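ADP-dependent L-serine kinase SerK from Thermococcus kodakarensis uses ADP to phosphorylate free L-serine, giving O-phospho-L-serine and AMP in the first step of cysteine biosynthesis from serine. One contact in two of its structures: PDB 5X0K (chain A, 1.65 Å), residues 26-31 and 215-220, and PDB 5X0F (chain B, 1.76 Å), residues 26-31 and 215-220. Structure 2 is superposed on structure 1 by the backbone atoms of these residues (RMSD 0.11 Å); each is numbered along its deposited sequence.

Structure 1 (5X0K); sequences MKPHQQ and GEVYSP. Engineered in segment 26-31: Gln30 (natural residue Glu).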
loop_
_atom_site.group_PDB
_atom_site.type_symbol
_atom_site.label_atom_id
_atom_site.label_comp_id
_atom_site.label_asym_id
_atom_site.label_seq_id
_atom_site.Cartn_x
_atom_site.Cartn_y
_atom_site.Cartn_z
ATOM N N MET A 26 7.178 11.005 -12.272
ATOM C CA MET A 26 6.953 10.095 -11.150
ATOM C C MET A 26 5.927 9.055 -11.570
ATOM O O MET A 26 4.871 9.390 -12.136
ATOM C CB MET A 26 6.468 10.853 -9.914
ATOM C CG MET A 26 7.362 12.026 -9.540
ATOM S SD MET A 26 6.740 12.843 -8.067
ATOM C CE MET A 26 7.847 14.213 -7.995
ATOM N N LYS A 27 6.245 7.795 -11.297
ATOM C CA LYS A 27 5.368 6.663 -11.606
ATOM C C LYS A 27 4.806 6.025 -10.331
ATOM O O LYS A 27 5.595 5.552 -9.513
ATOM C CB LYS A 27 6.154 5.594 -12.323
ATOM C CG LYS A 27 6.699 6.064 -13.638
ATOM C CD LYS A 27 5.585 6.454 -14.581
ATOM N N PRO A 28 3.462 5.946 -10.208
ATOM C CA PRO A 28 2.839 5.220 -9.065
ATOM C C PRO A 28 3.057 3.710 -9.214
ATOM O O PRO A 28 3.255 3.200 -10.330
ATOM C CB PRO A 28 1.353 5.520 -9.255
ATOM C CG PRO A 28 1.200 5.602 -10.734
ATOM C CD PRO A 28 2.435 6.336 -11.195
ATOM N N HIS A 29 3.074 3.001 -8.087
ATOM C CA HIS A 29 3.027 1.551 -8.086
ATOM C C HIS A 29 1.803 0.982 -7.399
ATOM O O HIS A 29 1.641 -0.226 -7.410
ATOM C CB HIS A 29 4.328 0.947 -7.536
ATOM C CG HIS A 29 4.500 1.052 -6.046
ATOM N ND1 HIS A 29 5.085 2.131 -5.428
ATOM C CD2 HIS A 29 4.211 0.172 -5.059
ATOM C CE1 HIS A 29 5.104 1.936 -4.117
ATOM N NE2 HIS A 29 4.605 0.743 -3.869
ATOM N N GLN A 30 0.911 1.846 -6.887
ATOM C CA GLN A 30 -0.362 1.400 -6.337
ATOM C C GLN A 30 -1.488 2.291 -6.806
ATOM O O GLN A 30 -1.283 3.468 -7.075
ATOM C CB GLN A 30 -0.331 1.432 -4.796
ATOM C CG GLN A 30 0.777 0.616 -4.182
ATOM C CD GLN A 30 0.586 0.388 -2.682
ATOM O OE1 GLN A 30 0.676 -0.725 -2.215
ATOM N NE2 GLN A 30 0.340 1.458 -1.936
ATOM N N GLN A 31 -2.675 1.711 -6.879
ATOM C CA GLN A 31 -3.918 2.454 -7.077
ATOM C C GLN A 31 -4.128 3.443 -5.931
ATOM O O GLN A 31 -3.677 3.238 -4.797
ATOM C CB GLN A 31 -5.113 1.509 -7.138
ATOM C CG GLN A 31 -5.111 0.551 -8.331
ATOM C CD GLN A 31 -6.296 -0.411 -8.333
ATOM O OE1 GLN A 31 -6.835 -0.779 -7.286
ATOM N NE2 GLN A 31 -6.708 -0.820 -9.517
ATOM N N GLY A 215 3.796 -0.327 -16.758
ATOM C CA GLY A 215 2.707 0.646 -16.587
ATOM C C GLY A 215 1.533 0.051 -15.817
ATOM O O GLY A 215 0.368 0.365 -16.086
ATOM N N GLU A 216 1.831 -0.847 -14.885
ATOM C CA GLU A 216 0.783 -1.487 -14.086
ATOM C C GLU A 216 0.917 -1.022 -12.649
ATOM O O GLU A 216 1.931 -0.433 -12.281
ATOM C CB GLU A 216 0.888 -3.005 -14.207
ATOM C CG GLU A 216 0.531 -3.525 -15.590
ATOM C CD GLU A 216 0.814 -5.006 -15.735
ATOM O OE1 GLU A 216 0.432 -5.778 -14.823
ATOM O OE2 GLU A 216 1.407 -5.404 -16.766
ATOM N N VAL A 217 -0.125 -1.250 -11.857
ATOM C CA VAL A 217 -0.087 -0.924 -10.440
ATOM C C VAL A 217 -0.671 -2.036 -9.597
ATOM O O VAL A 217 -1.508 -2.780 -10.068
ATOM C CB VAL A 217 -0.824 0.396 -10.118
ATOM C CG1 VAL A 217 -0.039 1.576 -10.662
ATOM C CG2 VAL A 217 -2.275 0.375 -10.618
ATOM N N TYR A 218 -0.242 -2.100 -8.337
ATOM C CA TYR A 218 -0.873 -2.966 -7.336
ATOM C C TYR A 218 -2.129 -2.327 -6.772
ATOM O O TYR A 218 -2.387 -1.148 -6.986
ATOM C CB TYR A 218 0.074 -3.211 -6.148
ATOM C CG TYR A 218 1.361 -3.930 -6.483
ATOM C CD1 TYR A 218 1.371 -5.302 -6.754
ATOM C CD2 TYR A 218 2.579 -3.263 -6.484
ATOM C CE1 TYR A 218 2.558 -5.976 -7.027
ATOM C CE2 TYR A 218 3.768 -3.928 -6.796
ATOM C CZ TYR A 218 3.748 -5.289 -7.040
ATOM O OH TYR A 218 4.924 -5.934 -7.313
ATOM N N SER A 219 -2.878 -3.093 -5.982
ATOM C CA SER A 219 -3.986 -2.529 -5.205
ATOM C C SER A 219 -3.433 -1.634 -4.102
ATOM O O SER A 219 -2.225 -1.679 -3.826
ATOM C CB SER A 219 -4.798 -3.651 -4.570
ATOM O OG SER A 219 -5.557 -4.256 -5.560
ATOM N N PRO A 220 -4.296 -0.829 -3.453
ATOM C CA PRO A 220 -3.776 -0.093 -2.304
ATOM C C PRO A 220 -3.316 -1.078 -1.227
ATOM O O PRO A 220 -3.755 -2.242 -1.220
ATOM C CB PRO A 220 -4.974 0.762 -1.837
ATOM C CG PRO A 220 -5.952 0.732 -2.963
ATOM C CD PRO A 220 -5.745 -0.605 -3.622
HETATM O O HOH W 1 2.713 2.238 -12.808
#
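Gln31 sets CG anti to its carbonyl carbon (chi1 -65°) and stays extended, so that its side chain crosses Val217 at about a right angle, with Gln31 CG 3.6 Å from Val217 CG2; its OE1 reaches CD of Pro220. The engineered Gln30 (chi1 -57°) runs out beside the Ser219 carbonyl. Gln30 CB lies 3.8 Å from Ser219 O and 4.0 Å from Tyr218 O, and OE1 accepts from the backbone N of Thr222 and Thr223. Position 30, inferred to belong to the active site, follows edge strand 26-27 of the five-stranded sheet and meets the loop after helix 205-213. A single bridge joins the backbones: Tyr218 N donates to His29 O (2.8 Å), and Gln31 N to Tyr218 O (2.9 Å). CD2 of Tyr218 stands 4.1 Å from CD2 of His29. The imidazole is held at NE2 by Thr223 OG1 and, weakly, at ND1 by Ile67 O. Water 1 donates to both Pro28 O and Glu216 O.

Structure 2 (5X0F); sequences MKPHAQ and GEVYSP. Engineered in segment 26-31: Ala30 (natural residue Glu).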
loop_
_atom_site.group_PDB
_atom_site.type_symbol
_atom_site.label_atom_id
_atom_site.label_comp_id
_atom_site.label_asym_id
_atom_site.label_seq_id
_atom_site.Cartn_x
_atom_site.Cartn_y
_atom_site.Cartn_z
ATOM N N MET B 26 7.225 10.953 -12.332
ATOM C CA MET B 26 6.998 10.034 -11.206
ATOM C C MET B 26 5.957 9.007 -11.611
ATOM O O MET B 26 4.903 9.367 -12.153
ATOM C CB MET B 26 6.504 10.787 -9.975
ATOM C CG MET B 26 7.377 11.953 -9.538
ATOM S SD MET B 26 6.784 12.764 -8.024
ATOM C CE MET B 26 7.833 14.206 -7.999
ATOM N N LYS B 27 6.236 7.749 -11.304
ATOM C CA LYS B 27 5.382 6.616 -11.654
ATOM C C LYS B 27 4.820 5.983 -10.375
ATOM O O LYS B 27 5.568 5.532 -9.557
ATOM C CB LYS B 27 6.189 5.573 -12.407
ATOM C CG LYS B 27 6.733 6.123 -13.699
ATOM N N PRO B 28 3.489 5.903 -10.252
ATOM C CA PRO B 28 2.894 5.168 -9.124
ATOM C C PRO B 28 3.058 3.655 -9.285
ATOM O O PRO B 28 3.156 3.142 -10.406
ATOM C CB PRO B 28 1.409 5.549 -9.243
ATOM C CG PRO B 28 1.200 5.622 -10.714
ATOM C CD PRO B 28 2.462 6.300 -11.228
ATOM N N HIS B 29 3.063 2.951 -8.160
ATOM C CA HIS B 29 3.006 1.511 -8.088
ATOM C C HIS B 29 1.749 0.976 -7.400
ATOM O O HIS B 29 1.601 -0.232 -7.238
ATOM C CB HIS B 29 4.289 0.980 -7.430
ATOM C CG HIS B 29 4.361 1.120 -5.939
ATOM N ND1 HIS B 29 5.092 2.104 -5.306
ATOM C CD2 HIS B 29 3.835 0.360 -4.952
ATOM C CE1 HIS B 29 4.984 1.969 -3.998
ATOM N NE2 HIS B 29 4.247 0.903 -3.757
ATOM N N ALA B 30 0.841 1.888 -7.043
ATOM C CA ALA B 30 -0.388 1.523 -6.371
ATOM C C ALA B 30 -1.549 2.357 -6.875
ATOM O O ALA B 30 -1.398 3.560 -7.164
ATOM C CB ALA B 30 -0.241 1.729 -4.859
ATOM N N GLN B 31 -2.693 1.702 -6.940
ATOM C CA GLN B 31 -3.988 2.369 -7.109
ATOM C C GLN B 31 -4.208 3.422 -6.011
ATOM O O GLN B 31 -3.811 3.236 -4.864
ATOM C CB GLN B 31 -5.106 1.348 -7.078
ATOM C CG GLN B 31 -5.083 0.400 -8.256
ATOM C CD GLN B 31 -6.211 -0.606 -8.228
ATOM O OE1 GLN B 31 -6.744 -0.952 -7.171
ATOM N NE2 GLN B 31 -6.560 -1.099 -9.387
ATOM N N GLY B 215 3.821 -0.193 -16.807
ATOM C CA GLY B 215 2.721 0.739 -16.604
ATOM C C GLY B 215 1.585 0.174 -15.742
ATOM O O GLY B 215 0.451 0.634 -15.841
ATOM N N GLU B 216 1.873 -0.826 -14.913
ATOM C CA GLU B 216 0.837 -1.456 -14.067
ATOM C C GLU B 216 0.963 -0.980 -12.617
ATOM O O GLU B 216 1.985 -0.402 -12.237
ATOM C CB GLU B 216 0.945 -2.975 -14.146
ATOM C CG GLU B 216 0.645 -3.551 -15.517
ATOM C CD GLU B 216 0.938 -5.034 -15.609
ATOM O OE1 GLU B 216 0.691 -5.758 -14.622
ATOM O OE2 GLU B 216 1.414 -5.485 -16.678
ATOM N N VAL B 217 -0.075 -1.241 -11.819
ATOM C CA VAL B 217 -0.093 -0.903 -10.395
ATOM C C VAL B 217 -0.665 -2.030 -9.551
ATOM O O VAL B 217 -1.527 -2.764 -10.023
ATOM C CB VAL B 217 -0.933 0.380 -10.097
ATOM C CG1 VAL B 217 -0.230 1.611 -10.654
ATOM C CG2 VAL B 217 -2.351 0.287 -10.684
ATOM N N TYR B 218 -0.226 -2.096 -8.291
ATOM C CA TYR B 218 -0.864 -2.947 -7.258
ATOM C C TYR B 218 -2.137 -2.310 -6.704
ATOM O O TYR B 218 -2.369 -1.116 -6.871
ATOM C CB TYR B 218 0.099 -3.178 -6.080
ATOM C CG TYR B 218 1.399 -3.911 -6.422
ATOM C CD1 TYR B 218 1.402 -5.277 -6.747
ATOM C CD2 TYR B 218 2.620 -3.253 -6.385
ATOM C CE1 TYR B 218 2.591 -5.959 -7.030
ATOM C CE2 TYR B 218 3.808 -3.920 -6.678
ATOM C CZ TYR B 218 3.793 -5.273 -6.987
ATOM O OH TYR B 218 4.987 -5.930 -7.289
ATOM N N SER B 219 -2.934 -3.097 -5.983
ATOM C CA SER B 219 -4.008 -2.537 -5.158
ATOM C C SER B 219 -3.402 -1.666 -4.061
ATOM O O SER B 219 -2.193 -1.760 -3.812
ATOM C CB SER B 219 -4.820 -3.662 -4.509
ATOM O OG SER B 219 -5.528 -4.350 -5.490
ATOM N N PRO B 220 -4.226 -0.821 -3.399
ATOM C CA PRO B 220 -3.723 -0.147 -2.201
ATOM C C PRO B 220 -3.297 -1.203 -1.183
ATOM O O PRO B 220 -3.744 -2.372 -1.261
ATOM C CB PRO B 220 -4.946 0.655 -1.696
ATOM C CG PRO B 220 -5.829 0.801 -2.891
ATOM C CD PRO B 220 -5.653 -0.511 -3.614
HETATM O O HOH W 2 2.581 2.238 -12.855
#
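With CG anti to the carbonyl carbon (chi1 -66°) and the chain extended, the Gln31 side chain crosses Val217 at about a right angle, with Gln31 CG 3.7 Å from Val217 CG2; its OE1 reaches CD of Pro220. The engineered Ala30, at a position inferred to belong to the active site, ends at CB. Ala30 CB lies 4.1 Å from both Ser219 O and Tyr218 O, a van der Waals contact with two carbonyls of the loop. The backbones are joined by a single bridge, in which Tyr218 N donates to His29 O (2.8 Å) and Gln31 N to Tyr218 O (2.8 Å). CD2 of Tyr218 stands 4.1 Å from CD2 of His29. The imidazole is held at NE2 by Thr223 OG1 and at ND1 by Ile67 O. Water 2 donates to both Pro28 O and Glu216 O.

What differs
The comparable CA atoms coincide within the error, and the bridge is kept: Tyr218(A) N to His29(A) O and Tyr218(B) N to His29(B) O both measure 2.8 Å, and Gln31(A) N bonds Tyr218(A) O as Gln31(B) N bonds Tyr218(B) O. The side chains of His29(A), Gln31(A), Val217(A), Tyr218(A) and Ser219(A) and their counterparts keep their place, and waters 1 and 2 occupy the same site. What changes is the exchange of Gln30(A) for Ala30(B), both engineered. The CB atoms coincide, and the touch on two carbonyls is kept: Gln30(A) CB meets Tyr218(A) O and Ser219(A) O, Ala30(B) CB meets Tyr218(B) O and Ser219(B) O. Beyond CB, the CG, CD, OE1 and NE2 of Gln30(A) have no counterpart in the side chain of Ala30(B). With OE1 goes the acceptor that meets the backbone N of Thr222(A) and Thr223(A), and so the direct side-chain tie from position 30 to the backbone there, Thr223(A) being a residue of the O-phospho-L-serine site.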